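Local atomic coordinates of superoxide dismutase [Fe] (PDB entry 1COJ), a protein that uses one iron ion per subunit to convert superoxide radicals into hydrogen peroxide and molecular oxygen. Residues A[21-26]-A[169-174]. Residues are numbered along the deposited sequence; the frame is centred on the assembly and turned at random.
Sequences NEQIEP and YYVDYK
Gln-23 reaches from the first turn of helix 21-47 to the N-terminal end of the short helix 170-173, its CG anti to the backbone N (chi1 176°) and the chain then bent at chi2, which delivers OE1 to the backbone amides there. Asp-172 N gives Gln-23 OE1 the straighter bond, 3.3 Å long and 34° out of the carbonyl plane; Val-171 N, at 2.8 Å, makes a weak, strongly bent one. The Gln-23 and Val-171 side chains run past each other in opposite directions, with Gln-23 NE2 3.6 Å from Val-171 CG2. Val-171 CG1 instead lies 3.7 Å from CG of the extended Glu-22. Nearer the backbone, Asp-172 OD1 comes within 3.3 Å of Gln-23 CB, the carboxylate turned 77° from the amide. A water donates to both Glu-22 OE2 and Asp-172 OD2, bridging two carboxylates that would otherwise probably repel; Asp-172 OD2 also hydrogen-bonds Ser-20 OG. An alanine at Gln-23 would probably leave the two helix-end amides without this acceptor and open a gap beside Val-171. Beside the iron ligands His-27 and His-167, the contact joins the alpha-hairpin and C-terminal domains, helix 170-173 lying between strand 157-163 and helix 177-186; Val-171 also packs on Tyr-170 of the second subunit.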
loop_
_atom_site.group_PDB
_atom_site.type_symbol
_atom_site.label_atom_id
_atom_site.label_comp_id
_atom_site.label_asym_id
_atom_site.label_seq_id
_atom_site.Cartn_x
_atom_site.Cartn_y
_atom_site.Cartn_z
ATOM N N ASN A 21 28.622 -16.182 -2.093
ATOM C CA ASN A 21 27.817 -17.203 -2.758
ATOM C C ASN A 21 26.734 -17.647 -1.796
ATOM O O ASN A 21 25.638 -18.031 -2.204
ATOM C CB ASN A 21 28.680 -18.406 -3.164
ATOM C CG ASN A 21 29.684 -18.064 -4.239
ATOM O OD1 ASN A 21 30.716 -18.716 -4.394
ATOM N ND2 ASN A 21 29.346 -17.089 -5.041
ATOM N N GLU A 22 27.052 -17.572 -0.507
ATOM C CA GLU A 22 26.118 -17.943 0.543
ATOM C C GLU A 22 24.912 -17.007 0.494
ATOM O O GLU A 22 23.789 -17.420 0.767
ATOM C CB GLU A 22 26.798 -17.852 1.913
ATOM C CG GLU A 22 25.924 -18.314 3.078
ATOM C CD GLU A 22 26.604 -18.203 4.444
ATOM O OE1 GLU A 22 26.083 -18.802 5.411
ATOM O OE2 GLU A 22 27.647 -17.521 4.562
ATOM N N GLN A 23 25.160 -15.743 0.166
ATOM C CA GLN A 23 24.105 -14.741 0.061
ATOM C C GLN A 23 23.305 -14.941 -1.229
ATOM O O GLN A 23 22.070 -14.864 -1.232
ATOM C CB GLN A 23 24.725 -13.337 0.087
ATOM C CG GLN A 23 23.745 -12.191 -0.116
ATOM C CD GLN A 23 22.717 -12.099 0.984
ATOM O OE1 GLN A 23 22.948 -11.472 2.017
ATOM N NE2 GLN A 23 21.576 -12.738 0.777
ATOM N N ILE A 24 24.017 -15.210 -2.318
ATOM C CA ILE A 24 23.402 -15.418 -3.623
ATOM C C ILE A 24 22.492 -16.648 -3.687
ATOM O O ILE A 24 21.409 -16.592 -4.275
ATOM C CB ILE A 24 24.484 -15.537 -4.727
ATOM C CG1 ILE A 24 25.243 -14.214 -4.879
ATOM C CG2 ILE A 24 23.864 -15.968 -6.054
ATOM C CD1 ILE A 24 24.385 -13.047 -5.331
ATOM N N GLU A 25 22.914 -17.738 -3.053
ATOM C CA GLU A 25 22.164 -18.992 -3.080
ATOM C C GLU A 25 20.665 -18.900 -2.765
ATOM O O GLU A 25 19.833 -19.184 -3.634
ATOM C CB GLU A 25 22.854 -20.048 -2.201
ATOM C CG GLU A 25 22.309 -21.475 -2.358
ATOM C CD GLU A 25 22.613 -22.105 -3.719
ATOM O OE1 GLU A 25 22.072 -23.198 -4.004
ATOM O OE2 GLU A 25 23.395 -21.523 -4.502
ATOM N N PRO A 26 20.293 -18.485 -1.540
ATOM C CA PRO A 26 18.864 -18.399 -1.233
ATOM C C PRO A 26 18.132 -17.338 -2.053
ATOM O O PRO A 26 16.964 -17.511 -2.402
ATOM C CB PRO A 26 18.853 -18.074 0.261
ATOM C CG PRO A 26 20.098 -17.278 0.443
ATOM C CD PRO A 26 21.100 -18.054 -0.382
ATOM N N TYR A 169 20.733 -8.712 1.260
ATOM C CA TYR A 169 21.996 -8.436 1.951
ATOM C C TYR A 169 22.134 -8.936 3.392
ATOM O O TYR A 169 23.223 -8.861 3.973
ATOM C CB TYR A 169 22.265 -6.925 1.927
ATOM C CG TYR A 169 21.187 -6.087 2.597
ATOM C CD1 TYR A 169 21.242 -5.809 3.962
ATOM C CD2 TYR A 169 20.102 -5.592 1.869
ATOM C CE1 TYR A 169 20.243 -5.062 4.590
ATOM C CE2 TYR A 169 19.097 -4.843 2.488
ATOM C CZ TYR A 169 19.173 -4.584 3.848
ATOM O OH TYR A 169 18.167 -3.875 4.474
ATOM N N TYR A 170 21.060 -9.470 3.965
ATOM C CA TYR A 170 21.107 -9.921 5.350
ATOM C C TYR A 170 22.115 -11.003 5.710
ATOM O O TYR A 170 22.627 -11.017 6.829
ATOM C CB TYR A 170 19.717 -10.301 5.861
ATOM C CG TYR A 170 19.387 -9.587 7.142
ATOM C CD1 TYR A 170 18.923 -8.271 7.132
ATOM C CD2 TYR A 170 19.617 -10.199 8.370
ATOM C CE1 TYR A 170 18.708 -7.591 8.320
ATOM C CE2 TYR A 170 19.409 -9.538 9.543
ATOM C CZ TYR A 170 18.960 -8.235 9.529
ATOM O OH TYR A 170 18.807 -7.571 10.731
ATOM N N VAL A 171 22.415 -11.899 4.778
ATOM C CA VAL A 171 23.376 -12.965 5.050
ATOM C C VAL A 171 24.780 -12.385 5.262
ATOM O O VAL A 171 25.470 -12.753 6.211
ATOM C CB VAL A 171 23.411 -14.012 3.900
ATOM C CG1 VAL A 171 24.511 -15.047 4.149
ATOM C CG2 VAL A 171 22.052 -14.697 3.767
ATOM N N ASP A 172 25.170 -11.442 4.409
ATOM C CA ASP A 172 26.491 -10.831 4.484
ATOM C C ASP A 172 26.636 -9.647 5.420
ATOM O O ASP A 172 27.624 -9.545 6.143
ATOM C CB ASP A 172 26.950 -10.376 3.096
ATOM C CG ASP A 172 27.203 -11.528 2.152
ATOM O OD1 ASP A 172 27.185 -11.294 0.929
ATOM O OD2 ASP A 172 27.422 -12.662 2.623
ATOM N N TYR A 173 25.658 -8.751 5.406
ATOM C CA TYR A 173 25.743 -7.532 6.200
ATOM C C TYR A 173 24.718 -7.323 7.290
ATOM O O TYR A 173 24.763 -6.309 7.991
ATOM C CB TYR A 173 25.698 -6.332 5.254
ATOM C CG TYR A 173 26.786 -6.359 4.211
ATOM C CD1 TYR A 173 28.078 -5.947 4.522
ATOM C CD2 TYR A 173 26.536 -6.830 2.921
ATOM C CE1 TYR A 173 29.101 -6.001 3.579
ATOM C CE2 TYR A 173 27.556 -6.888 1.966
ATOM C CZ TYR A 173 28.836 -6.471 2.305
ATOM O OH TYR A 173 29.855 -6.505 1.378
ATOM N N LYS A 174 23.805 -8.273 7.450
ATOM C CA LYS A 174 22.749 -8.153 8.446
ATOM C C LYS A 174 22.021 -6.823 8.203
ATOM O O LYS A 174 21.668 -6.525 7.069
ATOM C CB LYS A 174 23.319 -8.260 9.865
ATOM C CG LYS A 174 23.830 -9.655 10.214
ATOM C CD LYS A 174 24.389 -9.699 11.626
ATOM C CE LYS A 174 24.849 -11.098 12.013
ATOM N NZ LYS A 174 25.967 -11.596 11.158
HETATM O O HOH W 1 28.644 -14.836 3.945
#